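Local coordinates for uncharacterized protein (Mycolicibacterium smegmatis MC2 155, PDB 6T84) that is required for MmpL3-dependent transport of trehalose monomycolate to the mycobacterial cell wall, and for growth and cell elongation, at residues Arg97-Pro109 with Tyr113-Asp125. Residues are numbered along the deposited sequence; the frame is centred on the assembly and turned at random.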
# COMPACT_ATOMS: atom_id res chain seq x y z
N ARG A 97 4.75 13.54 5.87
CA ARG A 97 5.00 14.54 6.90
C ARG A 97 6.14 14.16 7.84
O ARG A 97 6.68 15.05 8.53
CB ARG A 97 3.73 14.81 7.71
CG ARG A 97 2.58 15.33 6.85
CD ARG A 97 1.43 15.90 7.66
NE ARG A 97 0.38 16.43 6.78
CZ ARG A 97 0.31 17.69 6.35
NH1 ARG A 97 1.23 18.57 6.72
NH2 ARG A 97 -0.68 18.07 5.55
N GLU A 98 6.52 12.88 7.90
CA GLU A 98 7.55 12.43 8.85
C GLU A 98 8.88 13.12 8.59
O GLU A 98 9.20 13.51 7.46
CB GLU A 98 7.75 10.92 8.77
CG GLU A 98 6.55 10.10 9.28
CD GLU A 98 5.43 9.95 8.24
OE1 GLU A 98 5.41 10.69 7.24
OE2 GLU A 98 4.57 9.08 8.45
N ASN A 99 9.68 13.24 9.64
CA ASN A 99 10.94 13.97 9.62
C ASN A 99 12.15 13.09 9.35
O ASN A 99 13.29 13.58 9.41
CB ASN A 99 11.13 14.77 10.93
CG ASN A 99 10.04 15.84 11.12
OD1 ASN A 99 9.68 16.54 10.17
ND2 ASN A 99 9.52 15.95 12.34
N ASP A 100 11.96 11.81 9.03
CA ASP A 100 13.05 10.90 8.73
C ASP A 100 13.00 10.43 7.28
O ASP A 100 13.63 9.44 6.92
CB ASP A 100 13.07 9.70 9.68
CG ASP A 100 11.82 8.86 9.57
OD1 ASP A 100 10.84 9.36 8.97
OD2 ASP A 100 11.83 7.72 10.10
N ILE A 101 12.24 11.12 6.44
CA ILE A 101 12.01 10.65 5.08
C ILE A 101 12.11 11.85 4.14
O ILE A 101 11.65 12.95 4.46
CB ILE A 101 10.65 9.91 4.97
CG1 ILE A 101 10.51 9.28 3.58
CG2 ILE A 101 9.47 10.84 5.30
CD1 ILE A 101 9.37 8.27 3.45
N TRP A 102 12.77 11.65 3.01
CA TRP A 102 13.14 12.75 2.12
C TRP A 102 12.82 12.42 0.66
O TRP A 102 12.82 11.26 0.25
CB TRP A 102 14.64 13.04 2.21
CG TRP A 102 15.02 13.40 3.57
CD1 TRP A 102 14.87 14.62 4.17
CD2 TRP A 102 15.59 12.54 4.53
NE1 TRP A 102 15.35 14.58 5.46
CE2 TRP A 102 15.81 13.31 5.70
CE3 TRP A 102 16.00 11.21 4.51
CZ2 TRP A 102 16.36 12.78 6.84
CZ3 TRP A 102 16.56 10.68 5.66
CH2 TRP A 102 16.72 11.46 6.81
N LEU A 103 12.63 13.48 -0.13
CA LEU A 103 12.43 13.34 -1.58
C LEU A 103 13.68 12.81 -2.26
O LEU A 103 14.74 13.46 -2.20
CB LEU A 103 12.04 14.67 -2.17
CG LEU A 103 11.82 14.72 -3.69
CD1 LEU A 103 10.64 13.88 -4.15
CD2 LEU A 103 11.67 16.22 -4.10
N LEU A 104 13.56 11.66 -2.93
CA LEU A 104 14.59 11.17 -3.85
C LEU A 104 14.45 11.77 -5.25
O LEU A 104 15.45 12.21 -5.84
CB LEU A 104 14.52 9.64 -3.92
CG LEU A 104 15.48 9.00 -4.96
CD1 LEU A 104 16.95 9.31 -4.64
CD2 LEU A 104 15.26 7.50 -5.16
N GLY A 105 13.24 11.81 -5.81
CA GLY A 105 13.10 12.39 -7.14
C GLY A 105 11.72 12.10 -7.71
O GLY A 105 10.91 11.39 -7.12
N ALA A 106 11.44 12.70 -8.85
CA ALA A 106 10.19 12.48 -9.57
C ALA A 106 10.36 11.34 -10.56
O ALA A 106 11.43 11.16 -11.19
CB ALA A 106 9.84 13.71 -10.39
N ILE A 107 9.27 10.59 -10.76
CA ILE A 107 9.17 9.64 -11.87
C ILE A 107 7.78 9.78 -12.46
O ILE A 107 6.80 9.28 -11.89
CB ILE A 107 9.42 8.17 -11.48
CG1 ILE A 107 10.68 7.99 -10.64
CG2 ILE A 107 9.45 7.29 -12.76
CD1 ILE A 107 10.84 6.52 -10.11
N GLY A 108 7.68 10.40 -13.61
CA GLY A 108 6.39 10.47 -14.25
C GLY A 108 5.37 11.18 -13.41
O GLY A 108 5.56 12.31 -12.95
N PRO A 109 4.23 10.51 -13.18
CA PRO A 109 3.15 11.12 -12.43
C PRO A 109 3.40 11.09 -10.94
O PRO A 109 2.52 11.52 -10.17
CB PRO A 109 1.96 10.21 -12.79
CG PRO A 109 2.59 8.86 -12.96
CD PRO A 109 3.89 9.15 -13.66
N TYR A 113 9.94 9.06 -2.20
CA TYR A 113 10.51 9.52 -0.95
C TYR A 113 11.12 8.31 -0.25
O TYR A 113 10.62 7.17 -0.38
CB TYR A 113 9.42 10.15 -0.03
CG TYR A 113 8.70 11.28 -0.70
CD1 TYR A 113 7.60 11.03 -1.52
CD2 TYR A 113 9.10 12.58 -0.53
CE1 TYR A 113 6.88 12.05 -2.11
CE2 TYR A 113 8.39 13.63 -1.19
CZ TYR A 113 7.31 13.33 -1.97
OH TYR A 113 6.63 14.32 -2.66
N SER A 114 12.18 8.51 0.53
CA SER A 114 12.70 7.38 1.28
C SER A 114 13.44 7.83 2.52
O SER A 114 13.94 8.95 2.61
CB SER A 114 13.67 6.57 0.42
OG SER A 114 14.11 5.39 1.08
N THR A 115 13.52 6.90 3.48
CA THR A 115 14.34 7.07 4.67
C THR A 115 15.82 6.81 4.38
O THR A 115 16.66 7.11 5.23
CB THR A 115 13.87 6.11 5.78
OG1 THR A 115 13.96 4.77 5.29
CG2 THR A 115 12.47 6.41 6.22
N ASN A 116 16.17 6.25 3.21
CA ASN A 116 17.58 5.95 2.90
C ASN A 116 17.72 6.19 1.40
O ASN A 116 17.34 5.34 0.61
CB ASN A 116 17.89 4.49 3.29
CG ASN A 116 19.37 4.06 3.02
OD1 ASN A 116 20.02 4.52 2.06
ND2 ASN A 116 19.88 3.15 3.86
N LEU A 117 18.21 7.37 1.04
CA LEU A 117 18.18 7.75 -0.37
C LEU A 117 19.06 6.82 -1.21
O LEU A 117 18.72 6.51 -2.36
CB LEU A 117 18.63 9.21 -0.54
CG LEU A 117 17.66 10.24 0.09
CD1 LEU A 117 18.18 11.68 -0.20
CD2 LEU A 117 16.22 10.04 -0.37
N ASP A 118 20.20 6.40 -0.65
CA ASP A 118 21.09 5.50 -1.38
C ASP A 118 20.42 4.16 -1.66
O ASP A 118 20.49 3.64 -2.78
CB ASP A 118 22.38 5.29 -0.58
CG ASP A 118 23.33 6.48 -0.71
OD1 ASP A 118 23.17 7.26 -1.67
OD2 ASP A 118 24.23 6.62 0.15
N ALA A 119 19.77 3.58 -0.65
CA ALA A 119 19.08 2.31 -0.87
C ALA A 119 17.93 2.49 -1.87
O ALA A 119 17.73 1.65 -2.77
CB ALA A 119 18.55 1.76 0.45
N ALA A 120 17.16 3.58 -1.74
CA ALA A 120 16.05 3.80 -2.65
C ALA A 120 16.53 3.99 -4.09
O ALA A 120 15.87 3.56 -5.05
CB ALA A 120 15.25 4.99 -2.16
N ARG A 121 17.67 4.67 -4.26
CA ARG A 121 18.27 4.79 -5.59
C ARG A 121 18.51 3.42 -6.20
O ARG A 121 18.26 3.23 -7.41
CB ARG A 121 19.60 5.51 -5.46
CG ARG A 121 19.43 6.95 -5.60
CD ARG A 121 20.71 7.68 -5.95
NE ARG A 121 20.51 9.11 -5.75
CZ ARG A 121 20.71 9.72 -4.59
NH1 ARG A 121 21.16 9.02 -3.55
NH2 ARG A 121 20.48 11.02 -4.47
N ARG A 122 19.03 2.48 -5.41
CA ARG A 122 19.29 1.14 -5.93
C ARG A 122 18.00 0.45 -6.37
O ARG A 122 17.97 -0.24 -7.39
CB ARG A 122 20.02 0.30 -4.89
CG ARG A 122 21.47 0.75 -4.71
CD ARG A 122 22.29 -0.24 -3.87
NE ARG A 122 21.60 -0.65 -2.65
CZ ARG A 122 21.78 -0.11 -1.45
NH1 ARG A 122 22.65 0.89 -1.30
NH2 ARG A 122 21.10 -0.57 -0.40
N ALA A 123 16.92 0.65 -5.61
CA ALA A 123 15.62 0.08 -5.97
C ALA A 123 14.99 0.78 -7.17
O ALA A 123 14.12 0.19 -7.81
CB ALA A 123 14.67 0.15 -4.77
N CYS A 124 15.41 1.99 -7.51
CA CYS A 124 14.75 2.74 -8.58
C CYS A 124 15.47 2.55 -9.92
O CYS A 124 16.03 3.48 -10.52
CB CYS A 124 14.67 4.21 -8.21
SG CYS A 124 13.37 4.55 -7.00
N ASP A 125 15.40 1.33 -10.42
CA ASP A 125 16.00 1.02 -11.71
C ASP A 125 14.95 1.12 -12.82
O ASP A 125 13.84 1.63 -12.60
CB ASP A 125 16.68 -0.35 -11.67
CG ASP A 125 15.67 -1.50 -11.57
OD1 ASP A 125 14.46 -1.28 -11.38
OD2 ASP A 125 16.12 -2.64 -11.68
O HOH W 1 15.90 8.27 7.99
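W102 and S114 pair backbone to backbone at the open end of a β-hairpin, strands 102-107 and 110-114, at one border of the large antiparallel sheet in the N-terminal domain of TtfA, which is probably cytoplasmic; the chain then turns into helix 117-123, which packs beside edge strand 102-107. Two hydrogen bonds close this pair: W102 N gives to S114 O at 3.0 Å, while S114 N returns a bond to W102 O at 2.8 Å. Just beyond the pair, a water donates to both D100 O and T115 O, bridging the two carbonyls where the chains diverge. The T115 methyl CG2 sits 3.3 Å from D100 O, while T115 OG1 is hydrogen-bonded to V85 N and the D100 carboxylate pairs with R38. A classic β-bulge at L104-G105, opposite V112, interrupts the regular pairing.

On one face of the sheet, L103 and Y113 form the non-hydrogen-bonded pair. L103 CD1 lies over the phenol ring, 4.2 Å from its centroid, in a CH-π contact. The tyrosine CG stands anti to its own carbonyl carbon (chi1 -57°), which carries the ring alongside the L103 backbone.

L104 makes most of the apolar contact between strand and helix. With CG anti to the backbone N (chi1 175°), its CD2 meets A120 CB on the helix at 3.9 Å and C124 SG just past the helix's C-terminal end at 4.0 Å, and CD1 rests over the rim of one face of the R121 guanidinium, whose NH1 is held by D118 in a salt bridge. L117 CD2 packs against L104 CB from the start of the helix.

The turn into that helix is polar. S114 OG, itself hydrogen-bonded to V85 O, accepts from N116 N in an ST turn, and N116 OD1 caps the helix by taking A119 N at 2.9 Å, with the donor well above the amide carbonyl plane.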